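Local coordinates for protein flavin-containing monooxygenase (Allium sativum, PDB 6WPU) that probably uses its FAD to oxygenate the sulfur of S-allyl-L-cysteine, acting as a flavin-dependent S-monooxygenase in garlic, at residues P94-G99 with H444-A449; K340-P345 with L420-V425; R115-H120 with D438-D443; F100-F105 with R132-S137. All coordinates share one frame; numbering follows the deposited sequence.

Interaction 1 (P94-G99 with H444-A449). With FAD (flavin-adenine dinucleotide), chain B.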
# COMPACT_ATOMS: atom_id res chain seq x y z
N PRO A 94 15.40 0.73 0.09
CA PRO A 94 16.42 0.64 -0.96
C PRO A 94 15.94 -0.27 -2.07
O PRO A 94 15.17 -1.21 -1.84
CB PRO A 94 17.64 0.05 -0.23
CG PRO A 94 17.05 -0.72 0.90
CD PRO A 94 15.78 -0.02 1.30
N ARG A 95 16.35 0.04 -3.29
CA ARG A 95 15.73 -0.61 -4.44
C ARG A 95 16.01 -2.11 -4.46
O ARG A 95 15.18 -2.87 -4.98
CB ARG A 95 16.19 0.07 -5.74
CG ARG A 95 17.68 -0.05 -6.03
CD ARG A 95 18.10 0.92 -7.14
NE ARG A 95 17.50 0.61 -8.44
CZ ARG A 95 17.31 1.49 -9.42
NH1 ARG A 95 17.65 2.76 -9.26
NH2 ARG A 95 16.76 1.10 -10.57
N GLU A 96 17.14 -2.56 -3.89
CA GLU A 96 17.42 -4.00 -3.86
C GLU A 96 16.35 -4.75 -3.07
O GLU A 96 15.96 -5.87 -3.44
CB GLU A 96 18.80 -4.29 -3.26
CG GLU A 96 19.99 -3.69 -4.00
CD GLU A 96 20.31 -2.26 -3.55
OE1 GLU A 96 19.70 -1.79 -2.55
OE2 GLU A 96 21.17 -1.61 -4.18
N VAL A 97 15.85 -4.14 -1.99
CA VAL A 97 14.86 -4.77 -1.13
C VAL A 97 13.50 -4.86 -1.83
O VAL A 97 12.76 -5.83 -1.62
CB VAL A 97 14.77 -4.00 0.20
CG1 VAL A 97 13.39 -4.08 0.84
CG2 VAL A 97 15.80 -4.51 1.16
N MET A 98 13.17 -3.88 -2.67
CA MET A 98 11.82 -3.74 -3.21
C MET A 98 11.48 -4.69 -4.35
O MET A 98 10.29 -4.92 -4.60
CB MET A 98 11.62 -2.32 -3.73
CG MET A 98 11.47 -1.28 -2.67
SD MET A 98 11.34 0.34 -3.45
CE MET A 98 9.91 0.17 -4.51
N GLY A 99 12.47 -5.21 -5.07
CA GLY A 99 12.18 -5.92 -6.31
C GLY A 99 11.51 -7.27 -6.10
O GLY A 99 11.70 -7.94 -5.10
N HIS A 444 28.05 -3.60 2.32
CA HIS A 444 28.32 -5.04 2.36
C HIS A 444 27.07 -5.86 2.09
O HIS A 444 27.17 -6.97 1.55
CB HIS A 444 28.92 -5.43 3.72
CG HIS A 444 28.03 -5.13 4.89
ND1 HIS A 444 27.77 -3.84 5.32
CD2 HIS A 444 27.36 -5.95 5.73
CE1 HIS A 444 26.97 -3.89 6.37
NE2 HIS A 444 26.70 -5.15 6.64
N LEU A 445 25.89 -5.34 2.45
CA LEU A 445 24.65 -5.99 2.07
C LEU A 445 24.32 -5.77 0.60
O LEU A 445 23.75 -6.66 -0.04
CB LEU A 445 23.50 -5.49 2.94
CG LEU A 445 23.70 -5.60 4.46
CD1 LEU A 445 22.47 -5.05 5.17
CD2 LEU A 445 23.98 -7.03 4.88
N VAL A 446 24.66 -4.60 0.06
CA VAL A 446 24.50 -4.37 -1.38
C VAL A 446 25.32 -5.37 -2.16
O VAL A 446 24.85 -5.96 -3.14
CB VAL A 446 24.86 -2.93 -1.75
CG1 VAL A 446 24.89 -2.77 -3.26
CG2 VAL A 446 23.87 -1.95 -1.13
N ALA A 447 26.57 -5.59 -1.74
CA ALA A 447 27.43 -6.58 -2.38
C ALA A 447 26.76 -7.95 -2.42
O ALA A 447 26.70 -8.59 -3.48
CB ALA A 447 28.77 -6.65 -1.63
N GLN A 448 26.24 -8.40 -1.28
CA GLN A 448 25.53 -9.68 -1.23
C GLN A 448 24.34 -9.70 -2.18
O GLN A 448 24.14 -10.66 -2.93
CB GLN A 448 25.06 -9.98 0.19
CG GLN A 448 26.18 -10.23 1.18
CD GLN A 448 26.00 -11.52 1.96
OE1 GLN A 448 26.22 -11.56 3.17
NE2 GLN A 448 25.60 -12.58 1.26
N ALA A 449 23.51 -8.64 -2.15
CA ALA A 449 22.32 -8.62 -2.99
C ALA A 449 22.69 -8.76 -4.46
O ALA A 449 22.09 -9.55 -5.19
CB ALA A 449 21.53 -7.33 -2.76
PA FAD B . -2.22 -0.08 -6.29
O1A FAD B . -0.86 0.48 -6.70
O2A FAD B . -3.21 0.77 -5.66
O5B FAD B . -3.00 -0.61 -7.47
C5B FAD B . -4.36 -1.01 -7.51
C4B FAD B . -4.91 -0.96 -8.96
O4B FAD B . -6.22 -1.45 -9.09
C3B FAD B . -4.90 0.43 -9.53
O3B FAD B . -4.26 0.45 -10.77
C2B FAD B . -6.34 0.78 -9.69
O2B FAD B . -6.58 1.63 -10.76
C1B FAD B . -6.94 -0.58 -9.91
N9A FAD B . -8.33 -0.67 -9.54
C8A FAD B . -8.88 -0.24 -8.34
N7A FAD B . -10.20 -0.48 -8.33
C5A FAD B . -10.57 -1.06 -9.55
C6A FAD B . -11.78 -1.50 -10.09
N6A FAD B . -13.02 -1.41 -9.35
N1A FAD B . -11.79 -2.05 -11.32
C2A FAD B . -10.66 -2.16 -12.06
N3A FAD B . -9.47 -1.75 -11.58
C4A FAD B . -9.39 -1.19 -10.34
N1 FAD B . 6.17 0.31 -1.53
C2 FAD B . 7.56 0.09 -1.84
O2 FAD B . 7.99 -1.14 -2.19
N3 FAD B . 8.47 1.11 -1.69
C4 FAD B . 8.06 2.37 -1.31
O4 FAD B . 8.94 3.39 -1.17
C4X FAD B . 6.63 2.70 -1.22
N5 FAD B . 6.21 4.02 -1.08
C5X FAD B . 4.85 4.30 -1.03
C6 FAD B . 4.44 5.63 -0.88
C7 FAD B . 3.08 5.91 -0.84
C7M FAD B . 2.64 7.35 -0.67
C8 FAD B . 2.14 4.89 -0.96
C8M FAD B . 0.67 5.17 -0.91
C9 FAD B . 2.55 3.57 -1.10
C9A FAD B . 3.90 3.27 -1.14
N10 FAD B . 4.33 1.91 -1.31
C10 FAD B . 5.69 1.61 -1.36
C1' FAD B . 3.33 0.82 -1.38
C2' FAD B . 2.58 0.59 -2.68
O2' FAD B . 1.24 0.58 -2.40
C3' FAD B . 2.98 -0.80 -3.13
O3' FAD B . 4.27 -0.62 -3.55
C4' FAD B . 2.16 -1.38 -4.28
O4' FAD B . 2.09 -0.42 -5.26
C5' FAD B . 0.77 -1.92 -3.93
O5' FAD B . 0.16 -2.02 -5.18
P FAD B . -1.28 -2.55 -5.56
O1P FAD B . -1.30 -3.25 -6.97
O2P FAD B . -1.75 -3.37 -4.29
O3P FAD B . -2.22 -1.22 -5.31

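Interaction 2 (K340-P345 with L420-V425). With FAD (flavin-adenine dinucleotide), chain B.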
# COMPACT_ATOMS: atom_id res chain seq x y z
N LYS A 340 2.64 -2.25 6.35
CA LYS A 340 3.98 -2.18 6.94
C LYS A 340 4.86 -3.30 6.38
O LYS A 340 5.60 -3.97 7.11
CB LYS A 340 3.93 -2.20 8.47
CG LYS A 340 3.60 -0.83 9.11
CD LYS A 340 4.77 0.16 9.01
CE LYS A 340 4.41 1.52 9.63
NZ LYS A 340 5.57 2.48 9.72
N ILE A 341 4.80 -3.48 5.06
CA ILE A 341 5.47 -4.60 4.40
C ILE A 341 6.30 -4.08 3.24
O ILE A 341 6.04 -3.00 2.70
CB ILE A 341 4.48 -5.66 3.87
CG1 ILE A 341 3.56 -5.00 2.82
CG2 ILE A 341 3.70 -6.29 5.00
CD1 ILE A 341 2.76 -5.95 2.01
N VAL A 342 7.27 -4.89 2.82
CA VAL A 342 7.87 -4.79 1.50
C VAL A 342 6.90 -5.43 0.51
O VAL A 342 6.79 -6.66 0.46
CB VAL A 342 9.25 -5.46 1.46
CG1 VAL A 342 9.90 -5.24 0.11
CG2 VAL A 342 10.11 -4.93 2.59
N PRO A 343 6.17 -4.65 -0.30
CA PRO A 343 4.99 -5.19 -0.99
C PRO A 343 5.25 -6.11 -2.19
O PRO A 343 4.49 -7.07 -2.34
CB PRO A 343 4.24 -3.94 -1.43
CG PRO A 343 5.27 -2.86 -1.49
CD PRO A 343 6.27 -3.18 -0.42
N PHE A 344 6.24 -5.83 -3.05
CA PHE A 344 6.34 -6.57 -4.30
C PHE A 344 6.62 -8.05 -4.06
O PHE A 344 5.86 -8.89 -4.58
CB PHE A 344 7.39 -5.95 -5.25
CG PHE A 344 7.09 -4.54 -5.72
CD1 PHE A 344 5.88 -3.92 -5.45
CD2 PHE A 344 8.04 -3.82 -6.44
CE1 PHE A 344 5.61 -2.62 -5.89
CE2 PHE A 344 7.80 -2.51 -6.88
CZ PHE A 344 6.56 -1.91 -6.60
N PRO A 345 7.63 -8.45 -3.28
CA PRO A 345 7.83 -9.89 -3.04
C PRO A 345 6.69 -10.53 -2.26
O PRO A 345 6.37 -11.70 -2.50
CB PRO A 345 9.16 -9.96 -2.29
CG PRO A 345 9.37 -8.62 -1.71
CD PRO A 345 8.68 -7.64 -2.62
N LEU A 420 18.21 -8.32 6.44
CA LEU A 420 19.12 -7.39 7.11
C LEU A 420 18.99 -5.98 6.56
O LEU A 420 19.04 -5.00 7.32
CB LEU A 420 20.56 -7.90 6.99
CG LEU A 420 20.87 -9.21 7.72
CD1 LEU A 420 22.29 -9.68 7.41
CD2 LEU A 420 20.65 -9.06 9.23
N MET A 421 18.86 -5.84 5.24
CA MET A 421 18.69 -4.50 4.67
C MET A 421 17.43 -3.84 5.21
O MET A 421 17.44 -2.64 5.52
CB MET A 421 18.62 -4.57 3.15
CG MET A 421 19.93 -4.41 2.41
SD MET A 421 19.58 -4.27 0.63
CE MET A 421 21.18 -4.67 -0.05
N TYR A 422 16.35 -4.61 5.35
CA TYR A 422 15.11 -4.07 5.89
C TYR A 422 15.30 -3.58 7.32
O TYR A 422 14.81 -2.50 7.68
CB TYR A 422 14.00 -5.12 5.84
CG TYR A 422 12.70 -4.57 6.37
CD1 TYR A 422 11.90 -3.76 5.59
CD2 TYR A 422 12.28 -4.86 7.67
CE1 TYR A 422 10.71 -3.24 6.08
CE2 TYR A 422 11.09 -4.34 8.17
CZ TYR A 422 10.32 -3.54 7.37
OH TYR A 422 9.13 -3.04 7.86
N LYS A 423 15.99 -4.36 8.16
CA LYS A 423 16.25 -3.91 9.53
C LYS A 423 17.12 -2.66 9.54
O LYS A 423 16.93 -1.76 10.36
CB LYS A 423 16.90 -5.02 10.35
CG LYS A 423 15.96 -6.15 10.71
CD LYS A 423 16.56 -7.08 11.77
CE LYS A 423 15.73 -8.35 11.94
NZ LYS A 423 16.06 -9.08 13.21
N GLU A 424 18.08 -2.59 8.61
CA GLU A 424 19.00 -1.46 8.55
C GLU A 424 18.30 -0.18 8.11
O GLU A 424 18.52 0.89 8.69
CB GLU A 424 20.15 -1.80 7.61
CG GLU A 424 21.20 -0.72 7.50
CD GLU A 424 22.21 -0.79 8.64
OE1 GLU A 424 22.16 -1.76 9.43
OE2 GLU A 424 23.04 0.14 8.74
N VAL A 425 17.46 -0.26 7.07
CA VAL A 425 16.79 0.94 6.59
C VAL A 425 15.70 1.36 7.56
O VAL A 425 15.44 2.55 7.73
CB VAL A 425 16.24 0.75 5.16
CG1 VAL A 425 15.05 -0.19 5.15
CG2 VAL A 425 15.81 2.11 4.59
PA FAD B . -2.22 -0.08 -6.29
O1A FAD B . -0.86 0.48 -6.70
O2A FAD B . -3.21 0.77 -5.66
O5B FAD B . -3.00 -0.61 -7.47
C5B FAD B . -4.36 -1.01 -7.51
C4B FAD B . -4.91 -0.96 -8.96
O4B FAD B . -6.22 -1.45 -9.09
C3B FAD B . -4.90 0.43 -9.53
O3B FAD B . -4.26 0.45 -10.77
C2B FAD B . -6.34 0.78 -9.69
O2B FAD B . -6.58 1.63 -10.76
C1B FAD B . -6.94 -0.58 -9.91
N9A FAD B . -8.33 -0.67 -9.54
C8A FAD B . -8.88 -0.24 -8.34
N7A FAD B . -10.20 -0.48 -8.33
C5A FAD B . -10.57 -1.06 -9.55
C6A FAD B . -11.78 -1.50 -10.09
N6A FAD B . -13.02 -1.41 -9.35
N1A FAD B . -11.79 -2.05 -11.32
C2A FAD B . -10.66 -2.16 -12.06
N3A FAD B . -9.47 -1.75 -11.58
C4A FAD B . -9.39 -1.19 -10.34
N1 FAD B . 6.17 0.31 -1.53
C2 FAD B . 7.56 0.09 -1.84
O2 FAD B . 7.99 -1.14 -2.19
N3 FAD B . 8.47 1.11 -1.69
C4 FAD B . 8.06 2.37 -1.31
O4 FAD B . 8.94 3.39 -1.17
C4X FAD B . 6.63 2.70 -1.22
N5 FAD B . 6.21 4.02 -1.08
C5X FAD B . 4.85 4.30 -1.03
C6 FAD B . 4.44 5.63 -0.88
C7 FAD B . 3.08 5.91 -0.84
C7M FAD B . 2.64 7.35 -0.67
C8 FAD B . 2.14 4.89 -0.96
C8M FAD B . 0.67 5.17 -0.91
C9 FAD B . 2.55 3.57 -1.10
C9A FAD B . 3.90 3.27 -1.14
N10 FAD B . 4.33 1.91 -1.31
C10 FAD B . 5.69 1.61 -1.36
C1' FAD B . 3.33 0.82 -1.38
C2' FAD B . 2.58 0.59 -2.68
O2' FAD B . 1.24 0.58 -2.40
C3' FAD B . 2.98 -0.80 -3.13
O3' FAD B . 4.27 -0.62 -3.55
C4' FAD B . 2.16 -1.38 -4.28
O4' FAD B . 2.09 -0.42 -5.26
C5' FAD B . 0.77 -1.92 -3.93
O5' FAD B . 0.16 -2.02 -5.18
P FAD B . -1.28 -2.55 -5.56
O1P FAD B . -1.30 -3.25 -6.97
O2P FAD B . -1.75 -3.37 -4.29
O3P FAD B . -2.22 -1.22 -5.31

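Interaction 3 (R115-H120 with D438-D443)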
# COMPACT_ATOMS: atom_id res chain seq x y z
N ARG A 115 19.76 5.98 -8.55
CA ARG A 115 19.97 6.08 -7.11
C ARG A 115 19.45 4.83 -6.41
O ARG A 115 18.49 4.20 -6.84
CB ARG A 115 19.28 7.31 -6.54
CG ARG A 115 19.96 8.60 -6.90
CD ARG A 115 19.19 9.78 -6.33
NE ARG A 115 17.88 9.88 -6.95
CZ ARG A 115 16.99 10.82 -6.65
NH1 ARG A 115 17.27 11.73 -5.73
NH2 ARG A 115 15.81 10.83 -7.27
N ARG A 116 20.10 4.51 -5.28
CA ARG A 116 19.66 3.39 -4.47
C ARG A 116 18.23 3.59 -3.98
O ARG A 116 17.46 2.62 -3.90
CB ARG A 116 20.60 3.19 -3.28
CG ARG A 116 20.21 2.02 -2.42
CD ARG A 116 21.41 1.37 -1.81
NE ARG A 116 21.03 0.18 -1.08
CZ ARG A 116 21.34 -0.06 0.19
NH1 ARG A 116 22.05 0.84 0.87
NH2 ARG A 116 20.94 -1.19 0.77
N PHE A 117 17.87 4.83 -3.63
CA PHE A 117 16.50 5.18 -3.28
C PHE A 117 15.98 6.11 -4.37
O PHE A 117 16.08 7.33 -4.25
CB PHE A 117 16.40 5.86 -1.91
CG PHE A 117 16.74 4.97 -0.74
CD1 PHE A 117 18.06 4.69 -0.43
CD2 PHE A 117 15.74 4.48 0.08
CE1 PHE A 117 18.37 3.90 0.66
CE2 PHE A 117 16.04 3.69 1.17
CZ PHE A 117 17.36 3.40 1.46
N PRO A 118 15.44 5.58 -5.46
CA PRO A 118 15.09 6.42 -6.60
C PRO A 118 13.72 7.07 -6.43
O PRO A 118 12.96 6.78 -5.50
CB PRO A 118 15.10 5.43 -7.77
CG PRO A 118 14.62 4.15 -7.12
CD PRO A 118 15.31 4.14 -5.78
N GLY A 119 13.41 7.94 -7.37
CA GLY A 119 12.10 8.55 -7.41
C GLY A 119 11.05 7.62 -7.98
O GLY A 119 11.36 6.60 -8.61
N HIS A 120 9.78 8.00 -7.77
CA HIS A 120 8.67 7.14 -8.17
C HIS A 120 8.71 6.80 -9.65
O HIS A 120 8.27 5.71 -10.04
CB HIS A 120 7.35 7.82 -7.82
CG HIS A 120 7.22 9.21 -8.35
ND1 HIS A 120 6.85 9.47 -9.65
CD2 HIS A 120 7.44 10.41 -7.77
CE1 HIS A 120 6.84 10.78 -9.85
NE2 HIS A 120 7.19 11.37 -8.72
N ASP A 438 20.29 8.98 1.33
CA ASP A 438 21.51 9.30 0.62
C ASP A 438 22.78 8.95 1.37
O ASP A 438 23.86 8.97 0.77
CB ASP A 438 21.52 10.79 0.25
CG ASP A 438 20.43 11.15 -0.75
OD1 ASP A 438 20.43 10.58 -1.87
OD2 ASP A 438 19.56 11.98 -0.41
N GLU A 439 22.68 8.61 2.66
CA GLU A 439 23.84 8.25 3.48
C GLU A 439 23.53 6.94 4.18
O GLU A 439 22.60 6.87 4.99
CB GLU A 439 24.16 9.35 4.49
N TRP A 440 24.29 5.90 3.85
CA TRP A 440 24.05 4.58 4.41
C TRP A 440 25.38 3.90 4.61
O TRP A 440 26.41 4.32 4.06
CB TRP A 440 23.13 3.73 3.50
CG TRP A 440 23.68 3.52 2.11
CD1 TRP A 440 24.66 2.64 1.72
CD2 TRP A 440 23.26 4.21 0.93
NE1 TRP A 440 24.88 2.75 0.37
CE2 TRP A 440 24.04 3.71 -0.14
CE3 TRP A 440 22.32 5.21 0.67
CZ2 TRP A 440 23.90 4.17 -1.45
CZ3 TRP A 440 22.18 5.67 -0.63
CH2 TRP A 440 22.96 5.14 -1.68
N ASP A 441 25.37 2.83 5.40
CA ASP A 441 26.60 2.13 5.74
C ASP A 441 26.50 0.62 5.50
O ASP A 441 27.28 -0.14 6.07
CB ASP A 441 26.99 2.42 7.19
CG ASP A 441 28.43 2.08 7.49
OD1 ASP A 441 29.31 2.51 6.71
OD2 ASP A 441 28.69 1.37 8.48
N ASP A 442 25.55 0.17 4.68
CA ASP A 442 25.41 -1.26 4.44
C ASP A 442 25.79 -1.62 3.00
O ASP A 442 25.08 -2.37 2.32
CB ASP A 442 23.98 -1.71 4.75
CG ASP A 442 22.95 -1.05 3.84
OD1 ASP A 442 23.19 0.11 3.45
OD2 ASP A 442 21.92 -1.69 3.52
N ASP A 443 26.94 -1.10 2.54
CA ASP A 443 27.46 -1.49 1.24
C ASP A 443 27.76 -2.97 1.17
O ASP A 443 27.75 -3.55 0.08
CB ASP A 443 28.72 -0.69 0.91
CG ASP A 443 28.48 0.81 0.92
OD1 ASP A 443 28.30 1.38 2.02
OD2 ASP A 443 28.48 1.41 -0.17
O HOH W 1 19.72 12.09 -4.23

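Interaction 4 (F100-F105 with R132-S137)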
# COMPACT_ATOMS: atom_id res chain seq x y z
N PHE A 100 10.71 -7.66 -7.09
CA PHE A 100 10.24 -9.04 -7.16
C PHE A 100 11.40 -10.03 -7.06
O PHE A 100 12.53 -9.76 -7.49
CB PHE A 100 9.48 -9.26 -8.47
CG PHE A 100 8.18 -8.50 -8.54
CD1 PHE A 100 7.12 -8.84 -7.72
CD2 PHE A 100 8.02 -7.45 -9.43
CE1 PHE A 100 5.94 -8.15 -7.77
CE2 PHE A 100 6.84 -6.76 -9.51
CZ PHE A 100 5.78 -7.09 -8.67
N LEU A 101 11.12 -11.18 -6.46
CA LEU A 101 12.16 -12.14 -6.10
C LEU A 101 12.93 -12.65 -7.32
O LEU A 101 14.11 -13.01 -7.20
CB LEU A 101 11.54 -13.31 -5.34
CG LEU A 101 10.91 -12.90 -4.01
CD1 LEU A 101 10.18 -14.05 -3.37
CD2 LEU A 101 11.96 -12.31 -3.08
N ASP A 102 12.30 -12.72 -8.49
CA ASP A 102 13.01 -13.21 -9.67
C ASP A 102 13.21 -12.11 -10.70
O ASP A 102 13.41 -12.39 -11.88
CB ASP A 102 12.27 -14.40 -10.28
CG ASP A 102 10.92 -14.02 -10.86
OD1 ASP A 102 10.46 -12.87 -10.62
OD2 ASP A 102 10.32 -14.85 -11.57
N TYR A 103 13.18 -10.85 -10.27
CA TYR A 103 13.27 -9.71 -11.18
C TYR A 103 13.90 -8.55 -10.44
O TYR A 103 13.21 -7.62 -10.00
CB TYR A 103 11.89 -9.34 -11.72
CG TYR A 103 11.95 -8.52 -12.98
CD1 TYR A 103 12.57 -9.01 -14.12
CD2 TYR A 103 11.39 -7.24 -13.02
CE1 TYR A 103 12.62 -8.26 -15.28
CE2 TYR A 103 11.44 -6.48 -14.17
CZ TYR A 103 12.06 -7.00 -15.30
OH TYR A 103 12.10 -6.23 -16.44
N PRO A 104 15.23 -8.57 -10.26
CA PRO A 104 15.88 -7.59 -9.39
C PRO A 104 15.65 -6.16 -9.85
O PRO A 104 15.73 -5.85 -11.04
CB PRO A 104 17.36 -7.96 -9.48
CG PRO A 104 17.34 -9.44 -9.80
CD PRO A 104 16.15 -9.62 -10.71
N PHE A 105 15.36 -5.28 -8.88
CA PHE A 105 15.12 -3.87 -9.17
C PHE A 105 16.46 -3.13 -9.27
O PHE A 105 16.77 -2.20 -8.53
CB PHE A 105 14.21 -3.27 -8.09
CG PHE A 105 13.79 -1.83 -8.32
CD1 PHE A 105 13.98 -1.20 -9.55
CD2 PHE A 105 13.19 -1.11 -7.29
CE1 PHE A 105 13.59 0.11 -9.74
CE2 PHE A 105 12.79 0.22 -7.48
CZ PHE A 105 12.99 0.83 -8.70
N ARG A 132 6.12 -5.90 -19.48
CA ARG A 132 6.56 -6.35 -20.79
C ARG A 132 7.31 -7.68 -20.69
O ARG A 132 7.06 -8.60 -21.46
CB ARG A 132 7.45 -5.30 -21.46
CG ARG A 132 6.67 -4.14 -22.08
CD ARG A 132 7.58 -3.18 -22.86
NE ARG A 132 8.50 -2.44 -21.99
CZ ARG A 132 8.25 -1.25 -21.46
NH1 ARG A 132 7.10 -0.63 -21.71
NH2 ARG A 132 9.16 -0.66 -20.69
N GLU A 133 8.24 -7.78 -19.73
CA GLU A 133 9.10 -8.96 -19.68
C GLU A 133 8.30 -10.24 -19.54
O GLU A 133 8.64 -11.27 -20.14
CB GLU A 133 10.10 -8.83 -18.52
CG GLU A 133 10.98 -10.06 -18.35
CD GLU A 133 11.92 -10.28 -19.52
OE1 GLU A 133 12.36 -9.28 -20.12
OE2 GLU A 133 12.19 -11.46 -19.85
N PHE A 134 7.22 -10.20 -18.76
CA PHE A 134 6.45 -11.40 -18.47
C PHE A 134 5.13 -11.43 -19.22
O PHE A 134 4.23 -12.21 -18.87
CB PHE A 134 6.27 -11.52 -16.95
CG PHE A 134 7.60 -11.62 -16.22
CD1 PHE A 134 8.39 -12.76 -16.34
CD2 PHE A 134 8.08 -10.56 -15.46
CE1 PHE A 134 9.61 -12.85 -15.69
CE2 PHE A 134 9.30 -10.64 -14.81
CZ PHE A 134 10.07 -11.78 -14.93
N GLY A 135 5.00 -10.63 -20.28
CA GLY A 135 3.86 -10.69 -21.18
C GLY A 135 2.53 -10.36 -20.54
O GLY A 135 1.49 -10.78 -21.06
N VAL A 136 2.54 -9.63 -19.43
CA VAL A 136 1.30 -9.31 -18.72
C VAL A 136 0.63 -8.06 -19.28
O VAL A 136 -0.59 -8.04 -19.47
CB VAL A 136 1.57 -9.16 -17.21
CG1 VAL A 136 0.34 -8.60 -16.51
CG2 VAL A 136 1.97 -10.49 -16.60
N SER A 137 1.41 -7.01 -19.54
CA SER A 137 0.85 -5.71 -19.93
C SER A 137 -0.09 -5.82 -21.12
O SER A 137 -1.18 -5.25 -21.14
CB SER A 137 1.97 -4.72 -20.26
OG SER A 137 2.73 -4.38 -19.13

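Interaction 1 (P94-G99 with H444-A449)
Helix 95-98, a single turn at the flavin end of the FAD pocket, has its back against helix 443-453 near the C-terminus, and Glu96 meets Ala449 and Val446 there. Glu96 CB lies 4.1 Å from Ala449 CB, two small apolar groups meeting directly. Beyond CB the Glu96 chain bends at chi2 (87°), which carries the carboxylate past the fork of Val446, with OE2 4.0 Å from Val446 CG1 and only slightly farther from CG2. The other oxygen, OE1, is held in a salt bridge to Arg116, which gives this buried acid a charged partner while its flank rests on methyl groups. Met98 points to the cofactor: its CE is 3.3 Å from FAD O2, and FAD N3 gives a weak hydrogen bond to Met98 SD at 3.5 Å with an N-H...S angle of 150°. Shortened to an alanine, the residue would probably leave flavin N3 without its weak sulfur acceptor and open a gap beside the pyrimidine edge. Between the segments no hydrogen bond forms; the union is van der Waals packing alone, so the charge of Glu96 is probably balanced by Arg116, with no partner for it on helix 443-453 in this contact.

Interaction 2 (K340-P345 with L420-V425)
Tyr422 reaches Val342 because its CG stands anti to the backbone N (chi1 -179°), swinging the ring off helix 416-431 toward the start of helix 343-358. On the other side Val342 has CG1 anti to its N (chi1 -175°), and that leaves CG2 as the methyl that meets the ring. CG2 sits 3.7 Å from Tyr422 CD1 and 3.9 Å from Tyr422 CE1, so a single methyl meets the CD1-CE1 bond of the phenol while the two side chains run past each other in opposite directions. Farther out, Tyr422 OH lies 3.7 Å from Lys340 O, too far for a hydrogen bond. Val342 is the N-cap residue of helix 343-358, and the next two residues belong to the FAD pocket: Pro343 CD lies 3.2 Å from FAD O2, and Phe344 CE1 is 3.4 Å from FAD O3'. The tyrosine thus packs one residue behind a wall of the flavin site. Gln398 takes a hydrogen bond from Val342 N, and Phe399, also of helix 398-409, meets the Tyr422 ring edge-to-face. Helix 95-98 adds Val97 against Val342, so the start of helix 343-358 is packed among helices 95-98, 398-409 and 416-431.

Interaction 3 (R115-H120 with D438-D443)
The Trp440 indole has Arg116 spread over one face, while the backbone N of Asp442 lies at its edge. Arg116 CB is 3.5 Å from Trp440 CH2, and CD sits above the six-membered ring in a CH-pi contact, 4.0 Å from its centroid. The guanidinium continues over the five-membered ring as a cation-pi contact, CZ 4.5 Å from that centroid; the two planes stand 77° apart, so the guanidinium stands nearly upright on the indole with NH1 leading. Phe117 presents its own edge, with CE1 4.2 Å from Trp440 CE3. Both segments are loops: 115-120 leads into helix 120-133, the loop 438-443 joins the last two helices, and Arg116 clasps them together. Its NH1 and NH2 grip Asp442 end-on, NH1 to OD1 at 2.9 Å and NH2 to OD2 at 3.0 Å, nearly straight at 164° and 171°, each oxygen met on its syn side but tilted well out of the carboxylate plane. NE goes to Glu96, so the buried cation lies between two acids, which probably stabilises its charge. A methionine in its place would probably leave Asp442 and Glu96 without their shared cation, two buried carboxylates uncompensated. A water accepts from Arg115 NH1 (2.9 Å) and donates to Asp438 OD1.

Interaction 4 (F100-F105 with R132-S137)
Tyr103 CB already leaves the backbone toward the end of helix 120-133, and CG anti to N (chi1 -161°) carries the ring on to it. At the root of the ring, Tyr103 CG is 3.9 Å from Phe134 CE2. The next atom, Tyr103 CD1, makes the nearest approach, 3.7 Å to the same Phe134 CE2, with Phe134 CZ close behind. Farther along, Tyr103 CE1 still touches Phe134 CE2 but also gains Glu133 CG, at 3.9 Å. At the tip, Tyr103 OH rests 3.9 Å from Glu133 CB, touching carbon and not the carboxylate. The two rings form a T-shaped pair, the edge of Phe134 directed at the face of Tyr103, with centroids 5.3 Å apart and planes at 72°. Glu133 CG also lies over the centre of one Phe134 face, so that ring is covered by its own neighbour while its rim meets the tyrosine. Tyr103 closes a type I turn begun at Phe100, its N bonded to Phe100 O. Asp102, beside Phe134 CZ, is salt-bridged to Arg39 and Arg43 of helix 32-43, and Arg39 makes a cation-pi contact with Phe134. The pair therefore joins the loop after helix 95-98 to the end of helix 120-133, with helix 32-43 alongside.

How the interactions relate
Interactions 1 and 3 are buried, interaction 2 is partly so, and interaction 4 lies at the surface. Interactions 1 and 2 both border FAD, and their helices 443-453 and 416-431 follow one another in the chain, with Met421 packed against Leu445 and Val97. Interaction 3 supplies the cation that pairs with Glu96 of interaction 1: the salt bridge from Arg116 NE to Glu96 OE1 ties them together, while Met421 fits against both Arg116 and Asp442. Interaction 4, about 17 Å from interaction 1 between centres, is linked to it by Arg95 NE bonding Phe105 O. Apolar packing dominates interactions 1 and 2, ion pairing interaction 3, and aromatic contact interaction 4.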